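Local coordinates for protein glycosyltransferase (Streptomyces halstedii, PDB 3WAD) that belongs to the glycosyltransferases of the GT-B fold, with two Rossmann-like domains, and assembles with a second copy of itself, at residues T6-R11 against A131-G136; E30-S35 against T49-G54; H36-Q41 against G54-I59. All coordinates share one frame; numbering follows the deposited sequence.

From the N terminus the chain runs through strand 2-6 into the loop of contact 1, then through helix 18-27 into strand 30-35. Contact 2 pairs this strand with strand 49-52. Contact 3 follows, setting the turn leading into helix 40-44 against the loop after strand 49-52. Contacts 2 and 3 cross along the chain and share G54. Both nest inside the long loop closed by contact 1, which ends after strand 126-130. All three lie on the same side of the chain's centre, their centres about 11 Å apart. V7 O to S35 OG joins contact 1 to contact 2, and F8 packs on L57 of contact 3.

Contact 1 of 3, residues T6-R11 against A131-G136; sequences TVFANR and ALTYAG
The loop after strand 2-6 meets the loop after strand 126-130, next to it in the parallel sheet of the N-terminal Rossmann-like domain. One hydrogen bond crosses the contact. F8 N gives its hydrogen to T133 OG1 at 2.8 Å, with a moderately bent N-H...O angle of 145°. T133 OG1 is set anti to its own carbonyl carbon, which brings it to the backbone of V7 and F8. A second partner, D130 OD2, also hydrogen-bonds to this hydroxyl and takes L132 N as well.

The aromatic contacts centre on F8. Its CG sits in the crowded position between N and carbonyl carbon (chi1 74°). T133 OG1 lies at the ring edge, in plane, 3.4 Å from F8 CD2. F8 runs beside L132 and points the same way, with F8 CE2 3.8 Å from L132 CB. M106 of helix 89-106 touches both side chains.

The van der Waals contacts of T6, the last residue of strand 2-6, form a third group. T6 CG2 presses on G136 CA at 3.5 Å, a tight carbon pair on helix 135-141. T133 CG2 comes within 3.8 Å of T6 OG1, which is hydrogen-bonded to A34 O.

The contact is largely buried. Since T133 OG1 accepts the hydrogen of F8 N, its own proton is probably turned to D130 OD2, and the hydroxyl is thereby gripped on two sides.

Contact 2 of 3, residues E30-S35 against T49-G54; sequences EVHIAS and TAVPVG
Strands 30-35 and 49-52 pair in parallel at the edge of this chain's Rossmann-like sheet in the N-terminal domain. With helix 40-44 they form a beta-alpha-beta unit. The axes of the two short strand segments differ in direction by 41°.

Main-chain bonds form the first shell. I33 N donates to T49 O at 2.8 Å, nearly along the C=O axis. I33 O then receives V51 N at 2.7 Å, with the donor above the carbonyl plane. The next bond, S35 N to V51 O, is weak. The last, V53 N to S35 O, lies past the end of strand 49-52. A34 CA adds a CA-H...O contact to V51 O. Before I33 the direct pairing gives way to water. One water takes the hydrogen of T49 N and donates to V31 O. A second also donates to V31 O and joins it to T49 OG1.

Side chains pack on both faces. H32, A34 and V51 share one. V51 CG2 is anti to its carbonyl carbon and touches H32 CB at 3.5 Å, crossing that side chain obliquely. A34 CB meets V53 CG2 at 4.0 Å. I33, A50 and S35 line the other face, where I43 of helix 40-44 touches all three.

Further out, helix 109-122 positions the imidazole of H32. H118 NE2 hydrogen-bonds to its ND1, and W122 stacks on the ring. S35 OG is held by V7 O and N39 ND2. T49 and A50 also pair in parallel with a strand of the second subunit, so the sheet continues across the interface.

At the far end of the pairing, V53 CG2 sits in the crowded position between its own N and carbonyl carbon, 3.4 Å from S35 O.

Contact 3 of 3, residues H36-Q41 against G54-I59; sequences HPDNVQ and GNDLNI
The imidazole of H36 has L57 CB over one face, at 3.8 Å from the ring centroid and only 7° off the normal, a CH-pi contact. It joins two segments that follow adjacent parallel strands of the Rossmann-like N-terminal domain: residues 36-41 run from strand 30-35 into helix 40-44, and residues 54-59 form a loop after strand 49-52. At the ring edge, near the plane, lies N55 O, 3.3 Å from H36 CD2. H36 ND1 makes a weak hydrogen bond with A9 N, and F8 touches both H36 and L57. The second flat group is the carboxylate of D38. Two successive backbone N-H groups meet it from above its plane.

D38 carries the polar part. L57 N donates to D38 OD1 at 3.0 Å, and N58 N donates to D38 OD2 at 2.9 Å. With chi1 52°, CG takes the crowded position between N and carbonyl carbon, and both oxygens face the 57-58 backbone. A water adds a bridge, donating to D38 OD2 and accepting from I59 N. Two main-chain N-H groups and this water thus fix the rotation of the carboxylate and probably stabilise its negative charge.

D56 lies on the outer, more exposed side of the contact. Its OD1 is 4.2 Å from D38 OD1, so the two acids would repel mildly if both are charged. The N-H bonds to D38 probably offset this.

P37 turns the CG-CD edge of its ring to G54 O, 3.3 Å from both atoms, while G54 N is hydrogen-bonded to D114 OD2 of helix 109-122. D56 OD1 lies over one face of the proline ring, 3.1 Å from P37 CB.

Contact 1 of 3, residues T6-R11 against A131-G136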
ATOM      1  N   THR B   6     -10.728  -2.941 -11.043  1.00 23.69           N
ATOM      2  CA  THR B   6     -10.971  -1.806 -11.877  1.00 24.16           C
ATOM      3  C   THR B   6     -11.902  -0.829 -11.111  1.00 23.75           C
ATOM      4  O   THR B   6     -12.806  -1.249 -10.409  1.00 23.19           O
ATOM      5  CB  THR B   6     -11.426  -2.205 -13.247  1.00 24.01           C
ATOM      6  OG1 THR B   6     -11.600  -1.032 -14.069  1.00 27.09           O
ATOM      7  CG2 THR B   6     -12.739  -3.043 -13.193  1.00 25.55           C
ATOM      8  N   VAL B   7     -11.633   0.458 -11.241  1.00 23.40           N
ATOM      9  CA  VAL B   7     -12.476   1.477 -10.598  1.00 22.65           C
ATOM     10  C   VAL B   7     -12.457   2.697 -11.526  1.00 21.41           C
ATOM     11  O   VAL B   7     -11.393   3.005 -12.109  1.00 21.25           O
ATOM     12  CB  VAL B   7     -12.023   1.750  -9.127  1.00 20.30           C
ATOM     13  CG1 VAL B   7     -10.601   2.265  -9.103  1.00 22.96           C
ATOM     14  CG2 VAL B   7     -12.919   2.802  -8.446  1.00 18.68           C
ATOM     15  N   PHE B   8     -13.604   3.383 -11.709  1.00 22.42           N
ATOM     16  CA  PHE B   8     -13.602   4.645 -12.452  1.00 20.71           C
ATOM     17  C   PHE B   8     -12.720   5.714 -11.716  1.00 22.19           C
ATOM     18  O   PHE B   8     -12.416   5.537 -10.545  1.00 20.81           O
ATOM     19  CB  PHE B   8     -15.020   5.176 -12.783  1.00 23.35           C
ATOM     20  CG  PHE B   8     -15.753   5.750 -11.591  1.00 22.77           C
ATOM     21  CD1 PHE B   8     -15.814   7.144 -11.401  1.00 23.11           C
ATOM     22  CD2 PHE B   8     -16.295   4.911 -10.591  1.00 25.32           C
ATOM     23  CE1 PHE B   8     -16.461   7.698 -10.215  1.00 22.67           C
ATOM     24  CE2 PHE B   8     -16.963   5.426  -9.450  1.00 22.88           C
ATOM     25  CZ  PHE B   8     -17.067   6.818  -9.269  1.00 23.62           C
ATOM     26  N   ALA B   9     -12.300   6.796 -12.411  1.00 21.97           N
ATOM     27  CA  ALA B   9     -11.366   7.772 -11.822  1.00 23.01           C
ATOM     28  C   ALA B   9     -12.007   8.653 -10.767  1.00 23.62           C
ATOM     29  O   ALA B   9     -12.586   9.737 -11.043  1.00 22.73           O
ATOM     30  CB  ALA B   9     -10.619   8.621 -12.939  1.00 22.25           C
ATOM     31  N   ASN B  10     -11.923   8.181  -9.522  1.00 23.49           N
ATOM     32  CA  ASN B  10     -12.520   8.874  -8.391  1.00 23.49           C
ATOM     33  C   ASN B  10     -11.734   8.411  -7.206  1.00 24.24           C
ATOM     34  O   ASN B  10     -11.712   7.198  -6.955  1.00 22.81           O
ATOM     35  CB  ASN B  10     -13.996   8.448  -8.171  1.00 22.68           C
ATOM     36  CG  ASN B  10     -14.620   9.127  -6.928  1.00 26.12           C
ATOM     37  OD1 ASN B  10     -14.476   8.691  -5.785  1.00 27.49           O
ATOM     38  ND2 ASN B  10     -15.322  10.197  -7.173  1.00 32.68           N
ATOM     39  N   ARG B  11     -11.161   9.332  -6.455  1.00 22.19           N
ATOM     40  CA  ARG B  11     -10.291   8.953  -5.367  1.00 24.21           C
ATOM     41  C   ARG B  11     -10.984   8.170  -4.243  1.00 21.53           C
ATOM     42  O   ARG B  11     -10.342   7.292  -3.647  1.00 23.60           O
ATOM     43  CB  ARG B  11      -9.561  10.173  -4.782  1.00 23.47           C
ATOM     44  CG  ARG B  11      -8.233   9.893  -4.051  1.00 30.95           C
ATOM     45  CD  ARG B  11      -7.368  11.208  -4.030  1.00 44.78           C
ATOM     46  NE  ARG B  11      -8.242  12.381  -4.098  1.00 50.52           N
ATOM     47  CZ  ARG B  11      -8.409  13.173  -5.164  1.00 55.90           C
ATOM     48  NH1 ARG B  11      -7.728  12.972  -6.296  1.00 55.91           N
ATOM     49  NH2 ARG B  11      -9.268  14.191  -5.097  1.00 56.35           N
ATOM     50  N   ALA B 131     -18.461  -1.091  -7.805  1.00 22.99           N
ATOM     51  CA  ALA B 131     -19.841  -1.387  -8.214  1.00 21.68           C
ATOM     52  C   ALA B 131     -20.396  -0.421  -9.282  1.00 22.44           C
ATOM     53  O   ALA B 131     -21.390  -0.710  -9.954  1.00 22.62           O
ATOM     54  CB  ALA B 131     -20.755  -1.467  -6.989  1.00 20.25           C
ATOM     55  N   LEU B 132     -19.757   0.738  -9.426  1.00 22.61           N
ATOM     56  CA  LEU B 132     -20.150   1.703 -10.431  1.00 23.52           C
ATOM     57  C   LEU B 132     -19.339   1.579 -11.705  1.00 24.02           C
ATOM     58  O   LEU B 132     -19.488   2.431 -12.594  1.00 21.80           O
ATOM     59  CB  LEU B 132     -20.008   3.129  -9.864  1.00 22.83           C
ATOM     60  CG  LEU B 132     -20.947   3.426  -8.692  1.00 22.76           C
ATOM     61  CD1 LEU B 132     -21.037   4.975  -8.402  1.00 22.10           C
ATOM     62  CD2 LEU B 132     -22.337   2.895  -8.917  1.00 16.56           C
ATOM     63  N   THR B 133     -18.433   0.593 -11.782  1.00 22.22           N
ATOM     64  CA  THR B 133     -17.509   0.556 -12.918  1.00 23.70           C
ATOM     65  C   THR B 133     -17.789  -0.626 -13.920  1.00 22.84           C
ATOM     66  O   THR B 133     -17.114  -1.665 -13.870  1.00 22.52           O
ATOM     67  CB  THR B 133     -16.008   0.498 -12.370  1.00 23.52           C
ATOM     68  OG1 THR B 133     -15.794   1.625 -11.485  1.00 24.57           O
ATOM     69  CG2 THR B 133     -15.024   0.628 -13.556  1.00 22.98           C
ATOM     70  N   TYR B 134     -18.713  -0.438 -14.829  1.00 24.37           N
ATOM     71  CA  TYR B 134     -19.260  -1.564 -15.619  1.00 26.97           C
ATOM     72  C   TYR B 134     -18.387  -2.050 -16.785  1.00 29.19           C
ATOM     73  O   TYR B 134     -18.764  -2.982 -17.507  1.00 30.27           O
ATOM     74  CB  TYR B 134     -20.720  -1.282 -16.077  1.00 26.45           C
ATOM     75  CG  TYR B 134     -21.711  -1.666 -14.980  1.00 29.66           C
ATOM     76  CD1 TYR B 134     -22.039  -0.775 -13.930  1.00 25.37           C
ATOM     77  CD2 TYR B 134     -22.221  -2.971 -14.922  1.00 27.63           C
ATOM     78  CE1 TYR B 134     -22.902  -1.158 -12.915  1.00 25.10           C
ATOM     79  CE2 TYR B 134     -23.081  -3.349 -13.937  1.00 26.65           C
ATOM     80  CZ  TYR B 134     -23.418  -2.448 -12.927  1.00 27.38           C
ATOM     81  OH  TYR B 134     -24.280  -2.912 -11.947  1.00 30.88           O
ATOM     82  N   ALA B 135     -17.230  -1.444 -16.993  1.00 30.19           N
ATOM     83  CA  ALA B 135     -16.208  -2.147 -17.757  1.00 31.79           C
ATOM     84  C   ALA B 135     -15.711  -3.494 -17.125  1.00 32.14           C
ATOM     85  O   ALA B 135     -15.423  -4.483 -17.845  1.00 32.03           O
ATOM     86  CB  ALA B 135     -15.034  -1.180 -18.025  1.00 32.98           C
ATOM     87  N   GLY B 136     -15.648  -3.535 -15.784  1.00 33.01           N
ATOM     88  CA  GLY B 136     -15.237  -4.703 -14.988  1.00 29.18           C
ATOM     89  C   GLY B 136     -15.816  -6.048 -15.473  1.00 32.16           C
ATOM     90  O   GLY B 136     -15.040  -6.978 -15.866  1.00 32.07           O
TER

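Contact 2 of 3, residues E30-S35 against T49-G54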
ATOM      1  N   GLU B  30      -0.600 -11.006  -7.765  1.00 29.12           N
ATOM      2  CA  GLU B  30      -0.197  -9.894  -8.613  1.00 30.52           C
ATOM      3  C   GLU B  30      -1.466  -9.074  -8.885  1.00 30.14           C
ATOM      4  O   GLU B  30      -2.429  -9.600  -9.472  1.00 29.24           O
ATOM      5  CB  GLU B  30       0.262 -10.351  -9.989  1.00 31.18           C
ATOM      6  CG  GLU B  30       1.400 -11.315 -10.002  1.00 38.78           C
ATOM      7  CD  GLU B  30       2.729 -10.613  -9.918  1.00 46.07           C
ATOM      8  OE1 GLU B  30       3.558 -11.020  -9.066  1.00 49.58           O
ATOM      9  OE2 GLU B  30       2.944  -9.639 -10.683  1.00 49.37           O
ATOM     10  N   VAL B  31      -1.463  -7.810  -8.473  1.00 28.74           N
ATOM     11  CA  VAL B  31      -2.692  -6.985  -8.541  1.00 25.63           C
ATOM     12  C   VAL B  31      -2.428  -5.807  -9.465  1.00 25.56           C
ATOM     13  O   VAL B  31      -1.439  -5.106  -9.312  1.00 25.75           O
ATOM     14  CB  VAL B  31      -2.993  -6.480  -7.159  1.00 27.17           C
ATOM     15  CG1 VAL B  31      -4.268  -5.606  -7.142  1.00 21.32           C
ATOM     16  CG2 VAL B  31      -3.160  -7.682  -6.188  1.00 21.47           C
ATOM     17  N   HIS B  32      -3.262  -5.659 -10.469  1.00 24.91           N
ATOM     18  CA  HIS B  32      -3.285  -4.482 -11.301  1.00 25.17           C
ATOM     19  C   HIS B  32      -4.522  -3.615 -10.963  1.00 23.58           C
ATOM     20  O   HIS B  32      -5.674  -4.146 -10.903  1.00 22.37           O
ATOM     21  CB  HIS B  32      -3.324  -4.864 -12.805  1.00 24.71           C
ATOM     22  CG  HIS B  32      -2.025  -5.404 -13.338  1.00 25.90           C
ATOM     23  ND1 HIS B  32      -1.917  -5.964 -14.592  1.00 28.20           N
ATOM     24  CD2 HIS B  32      -0.786  -5.460 -12.800  1.00 27.32           C
ATOM     25  CE1 HIS B  32      -0.664  -6.315 -14.811  1.00 25.50           C
ATOM     26  NE2 HIS B  32       0.035  -6.055 -13.728  1.00 25.58           N
ATOM     27  N   ILE B  33      -4.320  -2.298 -10.818  1.00 21.55           N
ATOM     28  CA  ILE B  33      -5.471  -1.378 -10.645  1.00 22.27           C
ATOM     29  C   ILE B  33      -5.679  -0.624 -11.947  1.00 21.96           C
ATOM     30  O   ILE B  33      -4.825   0.239 -12.343  1.00 22.59           O
ATOM     31  CB  ILE B  33      -5.316  -0.317  -9.434  1.00 22.72           C
ATOM     32  CG1 ILE B  33      -4.711  -0.985  -8.183  1.00 23.59           C
ATOM     33  CG2 ILE B  33      -6.655   0.504  -9.198  1.00 20.99           C
ATOM     34  CD1 ILE B  33      -5.626  -2.120  -7.529  1.00 21.65           C
ATOM     35  N   ALA B  34      -6.781  -0.919 -12.617  1.00 20.90           N
ATOM     36  CA  ALA B  34      -6.998  -0.280 -13.902  1.00 21.72           C
ATOM     37  C   ALA B  34      -7.985   0.817 -13.651  1.00 23.42           C
ATOM     38  O   ALA B  34      -9.025   0.564 -13.032  1.00 21.48           O
ATOM     39  CB  ALA B  34      -7.587  -1.330 -14.933  1.00 21.91           C
ATOM     40  N   SER B  35      -7.709   2.009 -14.188  1.00 23.60           N
ATOM     41  CA  SER B  35      -8.587   3.148 -14.038  1.00 21.53           C
ATOM     42  C   SER B  35      -8.222   4.126 -15.143  1.00 24.09           C
ATOM     43  O   SER B  35      -7.182   3.926 -15.855  1.00 24.99           O
ATOM     44  CB  SER B  35      -8.420   3.734 -12.610  1.00 22.36           C
ATOM     45  OG  SER B  35      -9.390   4.713 -12.248  1.00 21.07           O
ATOM     46  N   THR B  49      -0.158  -0.609  -8.344  1.00 23.23           N
ATOM     47  CA  THR B  49       0.277  -0.600  -9.743  1.00 23.62           C
ATOM     48  C   THR B  49      -0.875  -0.214 -10.590  1.00 24.13           C
ATOM     49  O   THR B  49      -1.908  -0.864 -10.552  1.00 22.59           O
ATOM     50  CB  THR B  49       0.761  -1.992 -10.152  1.00 23.42           C
ATOM     51  OG1 THR B  49       1.868  -2.316  -9.336  1.00 23.54           O
ATOM     52  CG2 THR B  49       1.261  -2.059 -11.568  1.00 23.37           C
ATOM     53  N   ALA B  50      -0.705   0.878 -11.336  1.00 23.91           N
ATOM     54  CA  ALA B  50      -1.748   1.432 -12.120  1.00 23.09           C
ATOM     55  C   ALA B  50      -1.635   0.947 -13.531  1.00 25.19           C
ATOM     56  O   ALA B  50      -0.524   0.935 -14.133  1.00 24.93           O
ATOM     57  CB  ALA B  50      -1.636   2.957 -12.100  1.00 24.57           C
ATOM     58  N   VAL B  51      -2.795   0.600 -14.113  1.00 25.21           N
ATOM     59  CA  VAL B  51      -2.887   0.243 -15.509  1.00 26.01           C
ATOM     60  C   VAL B  51      -3.899   1.203 -16.142  1.00 27.03           C
ATOM     61  O   VAL B  51      -5.089   1.027 -15.974  1.00 27.21           O
ATOM     62  CB  VAL B  51      -3.331  -1.274 -15.640  1.00 26.73           C
ATOM     63  CG1 VAL B  51      -3.407  -1.741 -17.089  1.00 23.56           C
ATOM     64  CG2 VAL B  51      -2.404  -2.146 -14.823  1.00 26.94           C
ATOM     65  N   PRO B  52      -3.418   2.262 -16.805  1.00 26.78           N
ATOM     66  CA  PRO B  52      -4.322   3.289 -17.337  1.00 27.48           C
ATOM     67  C   PRO B  52      -5.163   2.725 -18.482  1.00 27.23           C
ATOM     68  O   PRO B  52      -4.628   2.006 -19.353  1.00 26.27           O
ATOM     69  CB  PRO B  52      -3.391   4.377 -17.885  1.00 27.51           C
ATOM     70  CG  PRO B  52      -1.989   4.063 -17.286  1.00 28.67           C
ATOM     71  CD  PRO B  52      -1.978   2.601 -16.907  1.00 27.45           C
ATOM     72  N   VAL B  53      -6.461   3.058 -18.501  1.00 28.13           N
ATOM     73  CA  VAL B  53      -7.395   2.555 -19.532  1.00 27.04           C
ATOM     74  C   VAL B  53      -8.325   3.678 -19.947  1.00 28.50           C
ATOM     75  O   VAL B  53      -8.787   4.458 -19.117  1.00 29.20           O
ATOM     76  CB  VAL B  53      -8.170   1.282 -18.999  1.00 27.22           C
ATOM     77  CG1 VAL B  53      -7.311   0.085 -19.021  1.00 25.73           C
ATOM     78  CG2 VAL B  53      -8.743   1.428 -17.541  1.00 23.46           C
ATOM     79  N   GLY B  54      -8.632   3.797 -21.233  1.00 29.66           N
ATOM     80  CA  GLY B  54      -9.509   4.874 -21.685  1.00 29.51           C
ATOM     81  C   GLY B  54      -8.881   6.255 -21.575  1.00 29.47           C
ATOM     82  O   GLY B  54      -7.663   6.368 -21.405  1.00 30.16           O
TER
HETATM   83  O   HOH W   1      -1.333  -2.928  -7.332  1.00 24.96           O
HETATM   84  O   HOH W   2       1.497  -5.484  -9.418  1.00 42.27           O

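Contact 3 of 3, residues H36-Q41 against G54-I59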
ATOM      1  N   HIS B  36      -9.058   5.137 -15.357  1.00 23.31           N
ATOM      2  CA  HIS B  36      -8.705   6.235 -16.282  1.00 23.79           C
ATOM      3  C   HIS B  36      -7.373   6.899 -15.921  1.00 23.67           C
ATOM      4  O   HIS B  36      -6.927   6.847 -14.778  1.00 21.84           O
ATOM      5  CB  HIS B  36      -9.807   7.299 -16.397  1.00 23.35           C
ATOM      6  CG  HIS B  36     -11.201   6.740 -16.542  1.00 25.27           C
ATOM      7  ND1 HIS B  36     -11.919   6.244 -15.475  1.00 24.34           N
ATOM      8  CD2 HIS B  36     -12.025   6.652 -17.622  1.00 24.16           C
ATOM      9  CE1 HIS B  36     -13.115   5.865 -15.880  1.00 23.68           C
ATOM     10  NE2 HIS B  36     -13.214   6.113 -17.176  1.00 24.85           N
ATOM     11  N   PRO B  37      -6.716   7.501 -16.924  1.00 25.80           N
ATOM     12  CA  PRO B  37      -5.368   8.088 -16.720  1.00 25.86           C
ATOM     13  C   PRO B  37      -5.327   9.100 -15.588  1.00 26.30           C
ATOM     14  O   PRO B  37      -4.326   9.132 -14.823  1.00 26.18           O
ATOM     15  CB  PRO B  37      -5.054   8.740 -18.075  1.00 26.48           C
ATOM     16  CG  PRO B  37      -5.871   7.961 -19.089  1.00 28.19           C
ATOM     17  CD  PRO B  37      -7.098   7.444 -18.348  1.00 25.26           C
ATOM     18  N   ASP B  38      -6.411   9.870 -15.411  1.00 25.17           N
ATOM     19  CA  ASP B  38      -6.454  10.831 -14.335  1.00 25.45           C
ATOM     20  C   ASP B  38      -6.514  10.220 -12.940  1.00 25.79           C
ATOM     21  O   ASP B  38      -6.445  10.949 -11.958  1.00 25.60           O
ATOM     22  CB  ASP B  38      -7.571  11.928 -14.518  1.00 25.78           C
ATOM     23  CG  ASP B  38      -8.951  11.364 -14.783  1.00 26.22           C
ATOM     24  OD1 ASP B  38      -9.120  10.283 -15.400  1.00 23.86           O
ATOM     25  OD2 ASP B  38      -9.912  12.028 -14.362  1.00 27.69           O
ATOM     26  N   ASN B  39      -6.651   8.900 -12.819  1.00 24.91           N
ATOM     27  CA  ASN B  39      -6.625   8.329 -11.471  1.00 25.10           C
ATOM     28  C   ASN B  39      -5.234   7.744 -11.210  1.00 24.07           C
ATOM     29  O   ASN B  39      -5.001   7.242 -10.149  1.00 23.72           O
ATOM     30  CB  ASN B  39      -7.691   7.208 -11.282  1.00 25.42           C
ATOM     31  CG  ASN B  39      -8.173   7.065  -9.834  1.00 26.27           C
ATOM     32  OD1 ASN B  39      -8.027   7.953  -9.024  1.00 22.05           O
ATOM     33  ND2 ASN B  39      -8.806   5.930  -9.535  1.00 22.70           N
ATOM     34  N   VAL B  40      -4.300   7.848 -12.149  1.00 24.38           N
ATOM     35  CA  VAL B  40      -3.007   7.203 -11.952  1.00 24.66           C
ATOM     36  C   VAL B  40      -2.214   7.751 -10.774  1.00 25.63           C
ATOM     37  O   VAL B  40      -1.648   7.028  -9.951  1.00 24.69           O
ATOM     38  CB  VAL B  40      -2.192   7.169 -13.267  1.00 24.72           C
ATOM     39  CG1 VAL B  40      -0.640   6.951 -12.970  1.00 25.35           C
ATOM     40  CG2 VAL B  40      -2.769   6.059 -14.236  1.00 24.89           C
ATOM     41  N   GLN B  41      -2.202   9.051 -10.610  1.00 24.64           N
ATOM     42  CA  GLN B  41      -1.460   9.558  -9.516  1.00 23.25           C
ATOM     43  C   GLN B  41      -1.981   9.035  -8.156  1.00 23.00           C
ATOM     44  O   GLN B  41      -1.158   8.788  -7.195  1.00 22.33           O
ATOM     45  CB  GLN B  41      -1.511  11.104  -9.535  1.00 24.65           C
ATOM     46  CG  GLN B  41      -0.726  11.711  -8.344  1.00 28.31           C
ATOM     47  CD  GLN B  41       0.723  11.363  -8.441  1.00 33.30           C
ATOM     48  OE1 GLN B  41       1.312  11.532  -9.492  1.00 40.90           O
ATOM     49  NE2 GLN B  41       1.315  10.839  -7.352  1.00 38.36           N
ATOM     50  N   GLY B  54      -8.632   3.797 -21.233  1.00 29.66           N
ATOM     51  CA  GLY B  54      -9.509   4.874 -21.685  1.00 29.51           C
ATOM     52  C   GLY B  54      -8.881   6.255 -21.575  1.00 29.47           C
ATOM     53  O   GLY B  54      -7.663   6.368 -21.405  1.00 30.16           O
ATOM     54  N   ASN B  55      -9.704   7.297 -21.685  1.00 29.18           N
ATOM     55  CA  ASN B  55      -9.254   8.712 -21.694  1.00 28.94           C
ATOM     56  C   ASN B  55      -9.591   9.279 -20.352  1.00 28.45           C
ATOM     57  O   ASN B  55     -10.399   8.650 -19.653  1.00 26.32           O
ATOM     58  CB  ASN B  55      -9.943   9.530 -22.789  1.00 28.97           C
ATOM     59  CG  ASN B  55      -9.727   8.928 -24.224  1.00 33.57           C
ATOM     60  OD1 ASN B  55     -10.690   8.629 -24.946  1.00 31.76           O
ATOM     61  ND2 ASN B  55      -8.474   8.768 -24.620  1.00 29.95           N
ATOM     62  N   ASP B  56      -8.958  10.399 -19.972  1.00 26.42           N
ATOM     63  CA  ASP B  56      -9.257  11.044 -18.689  1.00 27.10           C
ATOM     64  C   ASP B  56     -10.778  11.114 -18.547  1.00 27.24           C
ATOM     65  O   ASP B  56     -11.487  11.497 -19.505  1.00 26.96           O
ATOM     66  CB  ASP B  56      -8.721  12.498 -18.628  1.00 27.24           C
ATOM     67  CG  ASP B  56      -7.155  12.589 -18.406  1.00 33.61           C
ATOM     68  OD1 ASP B  56      -6.408  11.567 -18.305  1.00 32.43           O
ATOM     69  OD2 ASP B  56      -6.660  13.726 -18.321  1.00 41.50           O
ATOM     70  N   LEU B  57     -11.275  10.767 -17.363  1.00 26.13           N
ATOM     71  CA  LEU B  57     -12.695  10.911 -17.069  1.00 26.44           C
ATOM     72  C   LEU B  57     -13.017  12.355 -16.688  1.00 28.77           C
ATOM     73  O   LEU B  57     -14.007  12.917 -17.176  1.00 28.77           O
ATOM     74  CB  LEU B  57     -13.178   9.936 -15.960  1.00 24.44           C
ATOM     75  CG  LEU B  57     -14.635  10.066 -15.488  1.00 23.12           C
ATOM     76  CD1 LEU B  57     -15.515   9.704 -16.714  1.00 21.55           C
ATOM     77  CD2 LEU B  57     -14.942   9.125 -14.300  1.00 21.69           C
ATOM     78  N   ASN B  58     -12.208  12.925 -15.793  1.00 31.86           N
ATOM     79  CA  ASN B  58     -12.426  14.276 -15.224  1.00 35.03           C
ATOM     80  C   ASN B  58     -13.784  14.474 -14.583  1.00 37.40           C
ATOM     81  O   ASN B  58     -14.407  15.486 -14.877  1.00 38.47           O
ATOM     82  CB  ASN B  58     -12.210  15.314 -16.337  1.00 35.70           C
ATOM     83  CG  ASN B  58     -10.773  15.357 -16.765  1.00 37.02           C
ATOM     84  OD1 ASN B  58     -10.465  15.255 -17.949  1.00 39.39           O
ATOM     85  ND2 ASN B  58      -9.854  15.408 -15.777  1.00 37.79           N
ATOM     86  N   ILE B  59     -14.225  13.559 -13.693  1.00 40.79           N
ATOM     87  CA  ILE B  59     -15.675  13.461 -13.319  1.00 45.80           C
ATOM     88  C   ILE B  59     -16.068  14.648 -12.491  1.00 49.42           C
ATOM     89  O   ILE B  59     -17.265  14.804 -12.157  1.00 50.36           O
ATOM     90  CB  ILE B  59     -16.178  12.262 -12.353  1.00 44.99           C
ATOM     91  CG1 ILE B  59     -15.074  11.544 -11.571  1.00 46.35           C
ATOM     92  CG2 ILE B  59     -17.377  11.458 -12.925  1.00 43.82           C
ATOM     93  CD1 ILE B  59     -14.717  12.196 -10.239  1.00 47.97           C
TER
HETATM   94  O   HOH W   3     -12.029  11.776 -12.758  1.00 26.18           O